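Local coordinates for cytochrome P450 (Zobellia galactanivorans, PDB 6G5O), which binds protoporphyrin IX containing Fe as a member of the cytochrome P450 family, whose mixed alpha and beta fold encloses the haem, at residues 360-365 and 371-376; 263-268 and 297-302; 131-136 and 141-146. All coordinates share one frame; numbering follows the deposited sequence.

Interaction 1. Residues 360-365 and 371-376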
loop_
_atom_site.group_PDB
_atom_site.type_symbol
_atom_site.label_atom_id
_atom_site.label_comp_id
_atom_site.label_asym_id
_atom_site.label_seq_id
_atom_site.Cartn_x
_atom_site.Cartn_y
_atom_site.Cartn_z
ATOM N N LYS A 360 -5.108 -11.792 16.521
ATOM C CA LYS A 360 -6.448 -11.750 15.971
ATOM C C LYS A 360 -6.345 -11.253 14.526
ATOM O O LYS A 360 -5.725 -10.225 14.255
ATOM C CB LYS A 360 -7.317 -10.821 16.804
ATOM C CG LYS A 360 -8.769 -10.670 16.370
ATOM C CD LYS A 360 -9.698 -10.604 17.587
ATOM C CE LYS A 360 -9.367 -9.490 18.603
ATOM N NZ LYS A 360 -10.060 -8.201 18.308
ATOM N N GLU A 361 -6.992 -11.964 13.622
ATOM C CA GLU A 361 -6.926 -11.696 12.205
ATOM C C GLU A 361 -7.769 -10.514 11.801
ATOM O O GLU A 361 -8.834 -10.282 12.350
ATOM C CB GLU A 361 -7.379 -12.927 11.408
ATOM C CG GLU A 361 -6.502 -14.176 11.576
ATOM C CD GLU A 361 -6.986 -15.389 10.759
ATOM O OE1 GLU A 361 -8.185 -15.440 10.394
ATOM O OE2 GLU A 361 -6.131 -16.284 10.452
ATOM N N ASN A 362 -7.282 -9.765 10.818
ATOM C CA ASN A 362 -8.054 -8.690 10.191
ATOM C C ASN A 362 -8.577 -9.273 8.899
ATOM O O ASN A 362 -7.803 -9.575 7.995
ATOM C CB ASN A 362 -7.135 -7.471 9.981
ATOM C CG ASN A 362 -7.800 -6.301 9.254
ATOM O OD1 ASN A 362 -8.921 -6.382 8.785
ATOM N ND2 ASN A 362 -7.055 -5.196 9.130
ATOM N N ILE A 363 -9.891 -9.485 8.846
ATOM C CA ILE A 363 -10.568 -10.063 7.706
ATOM C C ILE A 363 -11.353 -8.981 7.033
ATOM O O ILE A 363 -12.153 -8.315 7.668
ATOM C CB ILE A 363 -11.553 -11.204 8.104
ATOM C CG1 ILE A 363 -10.795 -12.496 8.333
ATOM C CG2 ILE A 363 -12.537 -11.541 7.003
ATOM C CD1 ILE A 363 -9.904 -12.471 9.533
ATOM N N GLU A 364 -11.153 -8.847 5.730
ATOM C CA GLU A 364 -11.890 -7.878 4.928
ATOM C C GLU A 364 -13.185 -8.518 4.495
ATOM O O GLU A 364 -13.180 -9.583 3.881
ATOM C CB GLU A 364 -11.068 -7.399 3.707
ATOM C CG GLU A 364 -9.865 -6.528 4.102
ATOM C CD GLU A 364 -9.125 -5.839 2.940
ATOM O OE1 GLU A 364 -9.222 -6.310 1.789
ATOM O OE2 GLU A 364 -8.450 -4.807 3.189
ATOM N N ASP A 365 -14.284 -7.858 4.838
ATOM C CA ASP A 365 -15.620 -8.306 4.477
ATOM C C ASP A 365 -15.893 -7.813 3.065
ATOM O O ASP A 365 -16.167 -6.640 2.857
ATOM C CB ASP A 365 -16.653 -7.766 5.484
ATOM C CG ASP A 365 -18.075 -8.331 5.270
ATOM O OD1 ASP A 365 -18.517 -8.571 4.121
ATOM O OD2 ASP A 365 -18.783 -8.516 6.284
ATOM N N ARG A 371 -11.517 -12.056 3.223
ATOM C CA ARG A 371 -10.091 -12.031 2.868
ATOM C C ARG A 371 -9.204 -11.618 3.994
ATOM O O ARG A 371 -9.238 -10.478 4.419
ATOM C CB ARG A 371 -9.830 -11.067 1.702
ATOM C CG ARG A 371 -8.467 -11.367 1.067
ATOM C CD ARG A 371 -7.638 -10.198 0.615
ATOM N NE ARG A 371 -6.314 -10.703 0.234
ATOM C CZ ARG A 371 -5.228 -9.955 0.114
ATOM N NH1 ARG A 371 -5.278 -8.628 0.314
ATOM N NH2 ARG A 371 -4.095 -10.538 -0.206
ATOM N N LYS A 372 -8.363 -12.521 4.458
ATOM C CA LYS A 372 -7.365 -12.142 5.416
ATOM C C LYS A 372 -6.344 -11.203 4.773
ATOM O O LYS A 372 -5.653 -11.594 3.814
ATOM C CB LYS A 372 -6.664 -13.371 5.940
ATOM C CG LYS A 372 -5.590 -13.078 6.974
ATOM C CD LYS A 372 -5.089 -14.408 7.555
ATOM C CE LYS A 372 -3.922 -14.261 8.526
ATOM N NZ LYS A 372 -3.345 -15.561 8.959
ATOM N N VAL A 373 -6.262 -9.971 5.297
ATOM C CA VAL A 373 -5.292 -8.972 4.832
ATOM C C VAL A 373 -4.128 -8.831 5.780
ATOM O O VAL A 373 -3.098 -8.291 5.399
ATOM C CB VAL A 373 -5.935 -7.576 4.577
ATOM C CG1 VAL A 373 -6.317 -6.883 5.890
ATOM C CG2 VAL A 373 -4.994 -6.671 3.742
ATOM N N GLY A 374 -4.263 -9.369 6.993
ATOM C CA GLY A 374 -3.254 -9.255 8.029
ATOM C C GLY A 374 -3.826 -9.521 9.420
ATOM O O GLY A 374 -4.676 -10.398 9.599
ATOM N N PHE A 375 -3.362 -8.745 10.399
ATOM C CA PHE A 375 -3.726 -8.901 11.807
ATOM C C PHE A 375 -4.153 -7.574 12.442
ATOM O O PHE A 375 -3.563 -6.531 12.159
ATOM C CB PHE A 375 -2.532 -9.410 12.568
ATOM C CG PHE A 375 -2.007 -10.699 12.041
ATOM C CD1 PHE A 375 -2.492 -11.907 12.518
ATOM C CD2 PHE A 375 -1.048 -10.710 11.049
ATOM C CE1 PHE A 375 -1.997 -13.106 12.034
ATOM C CE2 PHE A 375 -0.521 -11.900 10.582
ATOM C CZ PHE A 375 -1.006 -13.106 11.060
ATOM N N HIS A 376 -5.182 -7.623 13.301
ATOM C CA HIS A 376 -5.550 -6.481 14.141
ATOM C C HIS A 376 -4.506 -6.368 15.236
ATOM O O HIS A 376 -4.126 -5.271 15.643
ATOM C CB HIS A 376 -6.957 -6.652 14.704
ATOM C CG HIS A 376 -8.051 -6.360 13.714
ATOM N ND1 HIS A 376 -8.121 -5.183 12.997
ATOM C CD2 HIS A 376 -9.134 -7.084 13.339
ATOM C CE1 HIS A 376 -9.186 -5.198 12.210
ATOM N NE2 HIS A 376 -9.817 -6.343 12.396
#
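Asn-362 lies flat against the imidazole of His-376, and these two residues contribute the largest areas buried by this strand pairing. The geometry is that of a CH-pi contact: CB of Asn-362 is 3.7 Å from the centroid of the His-376 ring, only 6° off the ring normal. The amide plane follows the ring plane within 13°, bringing Asn-362 CG to 3.4 Å from His-376 CE1. With CG anti to its backbone N (chi1 177°), Asn-362 also sets its amide beside Val-373, Asn-362 CG lying 3.7 Å from Val-373 CG1. Glu-364 emerges on the same face; the end of its chain passes Val-373, with Glu-364 CD 4.0 Å from Val-373 CB, while its OE1 and the guanidinium of Arg-371 opposite both bond to Thr-268. The other face, with Ile-363, carries Lys-372, whose extended chain crosses Glu-361 at about a right angle; the salt bridge from Lys-372 NZ to Glu-361 OE2 is long at 3.2 Å and weak as a hydrogen bond, and the ammonium also reaches the carbonyl of Lys-3. The backbone evidence is clear: Glu-364 N meets Arg-371 O at 2.8 Å, and Asn-362 N meets Gly-374 O at 2.9 Å. Between these pairs the register slips by one residue, so Val-373 N donates to Asn-362 O at 3.1 Å. Helix 223-238 packs on Phe-375 and Val-373. Antiparallel pairing interrupted by a beta bulge identifies the contact as part of the hairpin formed by strands 351-366 and 369-384, the C-terminal hairpin of the cytochrome P450 fold.

Interaction 2. Residues 263-268 and 297-302. With HEM (protoporphyrin IX containing Fe), chain C.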
loop_
_atom_site.group_PDB
_atom_site.type_symbol
_atom_site.label_atom_id
_atom_site.label_comp_id
_atom_site.label_asym_id
_atom_site.label_seq_id
_atom_site.Cartn_x
_atom_site.Cartn_y
_atom_site.Cartn_z
ATOM N N TYR A 263 2.264 -11.823 -2.730
ATOM C CA TYR A 263 1.562 -12.763 -1.935
ATOM C C TYR A 263 0.680 -12.045 -0.943
ATOM O O TYR A 263 -0.486 -12.390 -0.825
ATOM C CB TYR A 263 2.515 -13.692 -1.193
ATOM C CG TYR A 263 1.798 -14.699 -0.327
ATOM C CD1 TYR A 263 1.257 -15.848 -0.867
ATOM C CD2 TYR A 263 1.717 -14.522 1.052
ATOM C CE1 TYR A 263 0.613 -16.788 -0.057
ATOM C CE2 TYR A 263 1.092 -15.447 1.877
ATOM C CZ TYR A 263 0.527 -16.576 1.308
ATOM O OH TYR A 263 -0.117 -17.489 2.102
ATOM N N PHE A 264 1.210 -11.061 -0.219
ATOM C CA PHE A 264 0.363 -10.315 0.735
ATOM C C PHE A 264 -0.632 -9.339 0.111
ATOM O O PHE A 264 -1.701 -9.123 0.658
ATOM C CB PHE A 264 1.196 -9.591 1.734
ATOM C CG PHE A 264 2.052 -10.494 2.562
ATOM C CD1 PHE A 264 1.531 -11.624 3.155
ATOM C CD2 PHE A 264 3.360 -10.176 2.805
ATOM C CE1 PHE A 264 2.314 -12.453 3.935
ATOM C CE2 PHE A 264 4.135 -11.014 3.592
ATOM C CZ PHE A 264 3.625 -12.151 4.123
ATOM N N SER A 265 -0.288 -8.782 -1.040
ATOM C CA SER A 265 -1.159 -7.822 -1.766
ATOM C C SER A 265 -1.942 -6.906 -0.838
ATOM O O SER A 265 -3.155 -6.888 -0.846
ATOM C CB SER A 265 -2.070 -8.555 -2.758
ATOM O OG SER A 265 -1.345 -9.055 -3.897
ATOM N N PRO A 266 -1.221 -6.104 -0.045
ATOM C CA PRO A 266 -1.807 -5.310 1.029
ATOM C C PRO A 266 -2.880 -4.328 0.597
ATOM O O PRO A 266 -3.750 -4.011 1.414
ATOM C CB PRO A 266 -0.604 -4.601 1.635
ATOM C CG PRO A 266 0.585 -5.340 1.139
ATOM C CD PRO A 266 0.211 -5.798 -0.212
ATOM N N LEU A 267 -2.869 -3.885 -0.653
ATOM C CA LEU A 267 -4.063 -3.229 -1.206
ATOM C C LEU A 267 -4.820 -4.237 -2.064
ATOM O O LEU A 267 -4.427 -4.563 -3.190
ATOM C CB LEU A 267 -3.730 -1.971 -2.020
ATOM C CG LEU A 267 -4.922 -1.113 -2.508
ATOM C CD1 LEU A 267 -5.815 -0.696 -1.366
ATOM C CD2 LEU A 267 -4.437 0.148 -3.183
ATOM N N THR A 268 -5.939 -4.694 -1.530
ATOM C CA THR A 268 -6.679 -5.805 -2.104
ATOM C C THR A 268 -7.227 -5.498 -3.459
ATOM O O THR A 268 -7.098 -6.297 -4.395
ATOM C CB THR A 268 -7.813 -6.244 -1.143
ATOM O OG1 THR A 268 -7.229 -6.744 0.063
ATOM C CG2 THR A 268 -8.642 -7.340 -1.745
ATOM N N SER A 297 -6.385 -11.149 -6.093
ATOM C CA SER A 297 -6.719 -12.299 -6.939
ATOM C C SER A 297 -5.796 -12.451 -8.153
ATOM O O SER A 297 -5.355 -13.555 -8.453
ATOM C CB SER A 297 -8.162 -12.175 -7.429
ATOM O OG SER A 297 -8.514 -13.207 -8.319
ATOM N N ALA A 298 -5.483 -11.346 -8.829
ATOM C CA ALA A 298 -4.617 -11.390 -9.990
ATOM C C ALA A 298 -3.245 -11.962 -9.600
ATOM O O ALA A 298 -2.656 -12.666 -10.376
ATOM C CB ALA A 298 -4.480 -10.020 -10.623
ATOM N N ASN A 299 -2.806 -11.704 -8.381
ATOM C CA ASN A 299 -1.495 -12.073 -7.922
ATOM C C ASN A 299 -1.424 -13.536 -7.451
ATOM O O ASN A 299 -0.350 -13.993 -7.037
ATOM C CB ASN A 299 -1.035 -11.116 -6.814
ATOM C CG ASN A 299 -0.473 -9.795 -7.349
ATOM O OD1 ASN A 299 -0.124 -9.671 -8.529
ATOM N ND2 ASN A 299 -0.359 -8.811 -6.474
ATOM N N ARG A 300 -2.571 -14.233 -7.471
ATOM C CA ARG A 300 -2.620 -15.686 -7.243
ATOM C C ARG A 300 -3.006 -16.495 -8.515
ATOM O O ARG A 300 -3.130 -17.696 -8.447
ATOM C CB ARG A 300 -3.615 -16.030 -6.122
ATOM C CG ARG A 300 -3.398 -15.326 -4.801
ATOM C CD ARG A 300 -2.058 -15.686 -4.195
ATOM N NE ARG A 300 -1.927 -15.091 -2.874
ATOM C CZ ARG A 300 -2.245 -15.674 -1.724
ATOM N NH1 ARG A 300 -2.682 -16.908 -1.689
ATOM N NH2 ARG A 300 -2.104 -15.033 -0.593
ATOM N N ASP A 301 -3.225 -15.825 -9.648
ATOM C CA ASP A 301 -3.598 -16.479 -10.890
ATOM C C ASP A 301 -2.624 -17.615 -11.293
ATOM O O ASP A 301 -1.423 -17.383 -11.506
ATOM C CB ASP A 301 -3.661 -15.443 -12.005
ATOM C CG ASP A 301 -4.471 -15.913 -13.204
ATOM O OD1 ASP A 301 -4.484 -17.116 -13.480
ATOM O OD2 ASP A 301 -5.087 -15.071 -13.901
ATOM N N ALA A 302 -3.139 -18.839 -11.418
ATOM C CA ALA A 302 -2.280 -19.999 -11.631
ATOM C C ALA A 302 -1.860 -20.174 -13.086
ATOM O O ALA A 302 -0.994 -20.987 -13.355
ATOM C CB ALA A 302 -2.927 -21.259 -11.112
HETATM C CHA HEM C . -1.261 3.859 -5.969
HETATM C CHB HEM C . -0.443 -0.231 -3.533
HETATM C CHC HEM C . 2.375 2.141 -0.431
HETATM C CHD HEM C . 1.075 6.276 -2.463
HETATM C C1A HEM C . -1.258 2.537 -5.582
HETATM C C2A HEM C . -1.938 1.486 -6.262
HETATM C C3A HEM C . -1.692 0.374 -5.585
HETATM C C4A HEM C . -0.883 0.680 -4.467
HETATM C CMA HEM C . -2.205 -0.971 -5.979
HETATM C CAA HEM C . -2.753 1.544 -7.553
HETATM C CBA HEM C . -4.112 2.165 -7.275
HETATM C CGA HEM C . -4.910 2.333 -8.549
HETATM O O1A HEM C . -5.813 3.165 -8.578
HETATM O O2A HEM C . -4.687 1.679 -9.584
HETATM C C1B HEM C . 0.397 0.065 -2.480
HETATM C C2B HEM C . 0.961 -0.944 -1.673
HETATM C C3B HEM C . 1.756 -0.290 -0.760
HETATM C C4B HEM C . 1.644 1.164 -1.098
HETATM C CMB HEM C . 0.686 -2.414 -1.765
HETATM C CAB HEM C . 2.639 -0.755 0.308
HETATM C CBB HEM C . 3.007 -2.004 0.514
HETATM C C1C HEM C . 2.285 3.481 -0.702
HETATM C C2C HEM C . 2.843 4.497 0.071
HETATM C C3C HEM C . 2.428 5.688 -0.471
HETATM C C4C HEM C . 1.636 5.360 -1.600
HETATM C CMC HEM C . 3.734 4.334 1.262
HETATM C CAC HEM C . 2.774 7.051 -0.045
HETATM C CBC HEM C . 3.539 7.415 0.979
HETATM C C1D HEM C . 0.376 5.916 -3.626
HETATM C C2D HEM C . -0.098 6.924 -4.591
HETATM C C3D HEM C . -0.728 6.271 -5.581
HETATM C C4D HEM C . -0.686 4.859 -5.186
HETATM C CMD HEM C . 0.158 8.389 -4.480
HETATM C CAD HEM C . -1.379 6.888 -6.805
HETATM C CBD HEM C . -0.534 6.863 -8.089
HETATM C CGD HEM C . -1.267 7.580 -9.239
HETATM O O1D HEM C . -2.516 7.854 -9.151
HETATM O O2D HEM C . -0.670 7.932 -10.314
HETATM N NA HEM C . -0.648 2.030 -4.446
HETATM N NB HEM C . 0.809 1.278 -2.106
HETATM N NC HEM C . 1.531 3.999 -1.695
HETATM N ND HEM C . 0.002 4.715 -4.042
HETATM FE FE HEM C . 0.384 3.071 -3.143
HETATM O O HOH W 1 -1.483 3.026 -1.888
#
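The hydroxyl of Ser-265 is gripped from two directions: OG accepts a hydrogen bond from Asn-299 ND2 at 2.8 Å and passes its own proton to the carbonyl of Arg-262. The first bond is almost straight, 173° at the hydrogen, and OG lies close to the amide plane of Asn-299. The other end of that amide is held too, because OD1 accepts from the backbone N of Val-321, so the rotation of the group is fixed at both polar atoms. Ser-265 has left helical geometry with a positive phi of 36°, the point at which helix 253-264 ends. Arg-262, three residues earlier in the helix, belongs by sequence to the E-x-x-R motif of the K helix and reaches the carbonyl of Asn-299.

The second link is a stack. Arg-300, bent at chi2 (-62°), lays its guanidinium over one face of the Tyr-263 ring, with planes nearly parallel and centres 4.1 Å apart. The overlap is offset: Arg-300 NH2 sits 3.3 Å from Tyr-263 CE1. In its own plane the same nitrogen donates to Tyr-263 O at 3.1 Å, and it has a further partner in the carbonyl of Leu-6, whose backbone N bonds to the hydroxyl of Tyr-263.

Beyond the helix end the chain runs along the porphyrin. Pro-266 CD lies 3.8 Å from the methyl CMB, and Leu-267 CD2 lies 3.7 Å from ring carbon C3A, both in the haem pocket; the iron carries water 1 at 2.2 Å. All four residues joining the segments are buried, and the chemistry implies that the arginine's cation is probably stabilised by the Tyr-263 face, the carbonyls of Tyr-263 and Leu-6 and the touching acidic Asp-8, while directional bonds fix the chain leading to the haem.

Interaction 3. Residues 131-136 and 141-146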
loop_
_atom_site.group_PDB
_atom_site.type_symbol
_atom_site.label_atom_id
_atom_site.label_comp_id
_atom_site.label_asym_id
_atom_site.label_seq_id
_atom_site.Cartn_x
_atom_site.Cartn_y
_atom_site.Cartn_z
ATOM N N GLN A 131 6.432 2.811 10.454
ATOM C CA GLN A 131 5.744 3.493 9.344
ATOM C C GLN A 131 5.706 5.018 9.519
ATOM O O GLN A 131 6.108 5.763 8.611
ATOM C CB GLN A 131 4.326 2.925 9.160
ATOM C CG GLN A 131 3.486 3.559 8.031
ATOM C CD GLN A 131 2.641 4.750 8.495
ATOM O OE1 GLN A 131 2.163 4.746 9.603
ATOM N NE2 GLN A 131 2.436 5.749 7.622
ATOM N N SER A 132 5.290 5.464 10.710
ATOM C CA SER A 132 5.244 6.886 11.071
ATOM C C SER A 132 6.623 7.543 11.057
ATOM O O SER A 132 6.788 8.711 10.603
ATOM C CB SER A 132 4.660 7.023 12.478
ATOM O OG SER A 132 3.311 6.598 12.494
ATOM N N ARG A 133 7.626 6.847 11.597
ATOM C CA ARG A 133 8.946 7.427 11.559
ATOM C C ARG A 133 9.479 7.503 10.120
ATOM O O ARG A 133 10.072 8.513 9.712
ATOM C CB ARG A 133 9.897 6.673 12.479
ATOM C CG ARG A 133 9.547 6.881 13.934
ATOM C CD ARG A 133 10.368 6.005 14.860
ATOM N NE ARG A 133 9.787 6.050 16.203
ATOM C CZ ARG A 133 10.110 5.215 17.198
ATOM N NH1 ARG A 133 11.051 4.252 17.035
ATOM N NH2 ARG A 133 9.477 5.334 18.362
ATOM N N ALA A 134 9.299 6.437 9.345
ATOM C CA ALA A 134 9.794 6.451 7.971
ATOM C C ALA A 134 9.112 7.557 7.153
ATOM O O ALA A 134 9.703 8.098 6.252
ATOM C CB ALA A 134 9.576 5.118 7.333
ATOM N N LEU A 135 7.895 7.920 7.515
ATOM C CA LEU A 135 7.137 8.931 6.752
ATOM C C LEU A 135 7.694 10.348 6.939
ATOM O O LEU A 135 7.529 11.192 6.041
ATOM C CB LEU A 135 5.666 8.870 7.098
ATOM C CG LEU A 135 4.699 9.769 6.282
ATOM C CD1 LEU A 135 4.775 9.423 4.801
ATOM C CD2 LEU A 135 3.263 9.694 6.777
ATOM N N THR A 136 8.409 10.604 8.059
ATOM C CA THR A 136 9.057 11.888 8.287
ATOM C C THR A 136 10.173 12.157 7.262
ATOM O O THR A 136 10.424 13.351 6.866
ATOM C CB THR A 136 9.656 11.999 9.699
ATOM O OG1 THR A 136 10.635 10.964 9.891
ATOM C CG2 THR A 136 8.549 11.860 10.760
ATOM N N THR A 141 9.807 16.331 7.151
ATOM C CA THR A 141 9.380 17.029 8.341
ATOM C C THR A 141 10.310 16.661 9.522
ATOM O O THR A 141 11.047 15.664 9.485
ATOM C CB THR A 141 7.951 16.625 8.787
ATOM O OG1 THR A 141 7.914 15.234 9.135
ATOM C CG2 THR A 141 6.941 16.871 7.737
ATOM N N PRO A 142 10.249 17.454 10.589
ATOM C CA PRO A 142 10.974 17.029 11.793
ATOM C C PRO A 142 10.544 15.626 12.297
ATOM O O PRO A 142 9.362 15.251 12.253
ATOM C CB PRO A 142 10.611 18.113 12.830
ATOM C CG PRO A 142 10.193 19.322 12.008
ATOM C CD PRO A 142 9.602 18.787 10.725
ATOM N N PHE A 143 11.508 14.857 12.777
ATOM C CA PHE A 143 11.223 13.535 13.319
ATOM C C PHE A 143 10.053 13.485 14.315
ATOM O O PHE A 143 9.249 12.544 14.314
ATOM C CB PHE A 143 12.488 13.012 13.954
ATOM C CG PHE A 143 12.351 11.653 14.574
ATOM C CD1 PHE A 143 11.945 11.537 15.905
ATOM C CD2 PHE A 143 12.610 10.484 13.827
ATOM C CE1 PHE A 143 11.827 10.281 16.489
ATOM C CE2 PHE A 143 12.486 9.237 14.415
ATOM C CZ PHE A 143 12.109 9.138 15.745
ATOM N N SER A 144 9.936 14.505 15.151
ATOM C CA SER A 144 8.922 14.512 16.227
ATOM C C SER A 144 7.476 14.521 15.721
ATOM O O SER A 144 6.551 14.212 16.465
ATOM C CB SER A 144 9.137 15.737 17.099
ATOM O OG SER A 144 8.713 16.900 16.397
ATOM N N GLU A 145 7.269 14.876 14.451
ATOM C CA GLU A 145 5.906 14.850 13.887
ATOM C C GLU A 145 5.324 13.429 13.879
ATOM O O GLU A 145 4.110 13.248 13.859
ATOM C CB GLU A 145 5.912 15.465 12.481
ATOM C CG GLU A 145 4.567 15.966 11.986
ATOM C CD GLU A 145 3.958 17.082 12.827
ATOM O OE1 GLU A 145 2.718 17.230 12.757
ATOM O OE2 GLU A 145 4.701 17.824 13.513
ATOM N N SER A 146 6.196 12.416 13.886
ATOM C CA SER A 146 5.773 11.012 13.957
ATOM C C SER A 146 4.917 10.675 15.178
ATOM O O SER A 146 4.060 9.761 15.105
ATOM C CB SER A 146 6.987 10.084 13.959
ATOM O OG SER A 146 7.772 10.256 15.113
HETATM O O HOH W 2 8.372 8.298 17.002
#
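This is a local packing between consecutive helices on the helical side of the cytochrome P450 fold, where the C-terminal part of helix 122-139 meets the tight turn that joins it to helix 145-152. Two close approaches of the backbone mark it, Ser-132 beside Ser-146 and Thr-136 beside Thr-141, with CA atoms 5.1 Å apart in the first pair. At the second, Thr-141 N donates to Thr-136 O at 3.1 Å, a bent bond of 141° that nevertheless lies in the carbonyl plane.

Thr-136 has the most surface buried here. Its methyl CG2, anti to the carbonyl carbon, rests against the type I turn from Pro-142 to Glu-145, 3.7 Å from Phe-143 O; its CB lies beside the hydroxyl of Thr-141. Trp-149 packs against both threonines, and Gln-106 of helix 97-117 touches Thr-136 and Phe-143. At the other end of the contact, Ser-146 CB sits 3.6 Å from Ser-132 O, a close backbone-to-side-chain approach without a hydrogen bond.

Phe-143, its CG anti to the backbone N (chi1 179°), swings its ring back along the extended aliphatic chain of Arg-133. Phe-143 CZ comes within 3.7 Å of Arg-133 CD, and with ring and guanidinium planes 38° apart this is oblique packing and no flat stack. Two donors of Ser-146, its N and its OG, converge on Phe-143 O, fixing the serine hydroxyl with OG 2.8 Å from that oxygen. Water 2 then bridges the segments, accepting from Arg-133 NE at 2.8 Å and donating to Ser-146 OG at 2.8 Å.

Interactions 1 and 2 adjoin, their centres 15 Å apart, and are joined through Thr-268: its OG1 lies 2.7 Å from both Glu-364 OE1 and Arg-371 NH1, probable hydrogen bonds that tie the C-terminal hairpin to the chain leaving helix 253-264. Val-373 CG2 adds packing, 3.7 Å from Pro-266 O. Interaction 3 touches neither and lies across the chain's centre from interaction 2, their nearest atoms about 11 Å apart. Chemistry follows place. Interaction 2, wholly buried beside the haem, relies on side-chain hydrogen bonds and a cationic stack; partly buried interaction 1 rests mainly on strand backbone bonds; interaction 3, also partly buried, combines one backbone bond, aliphatic packing and a water bridge.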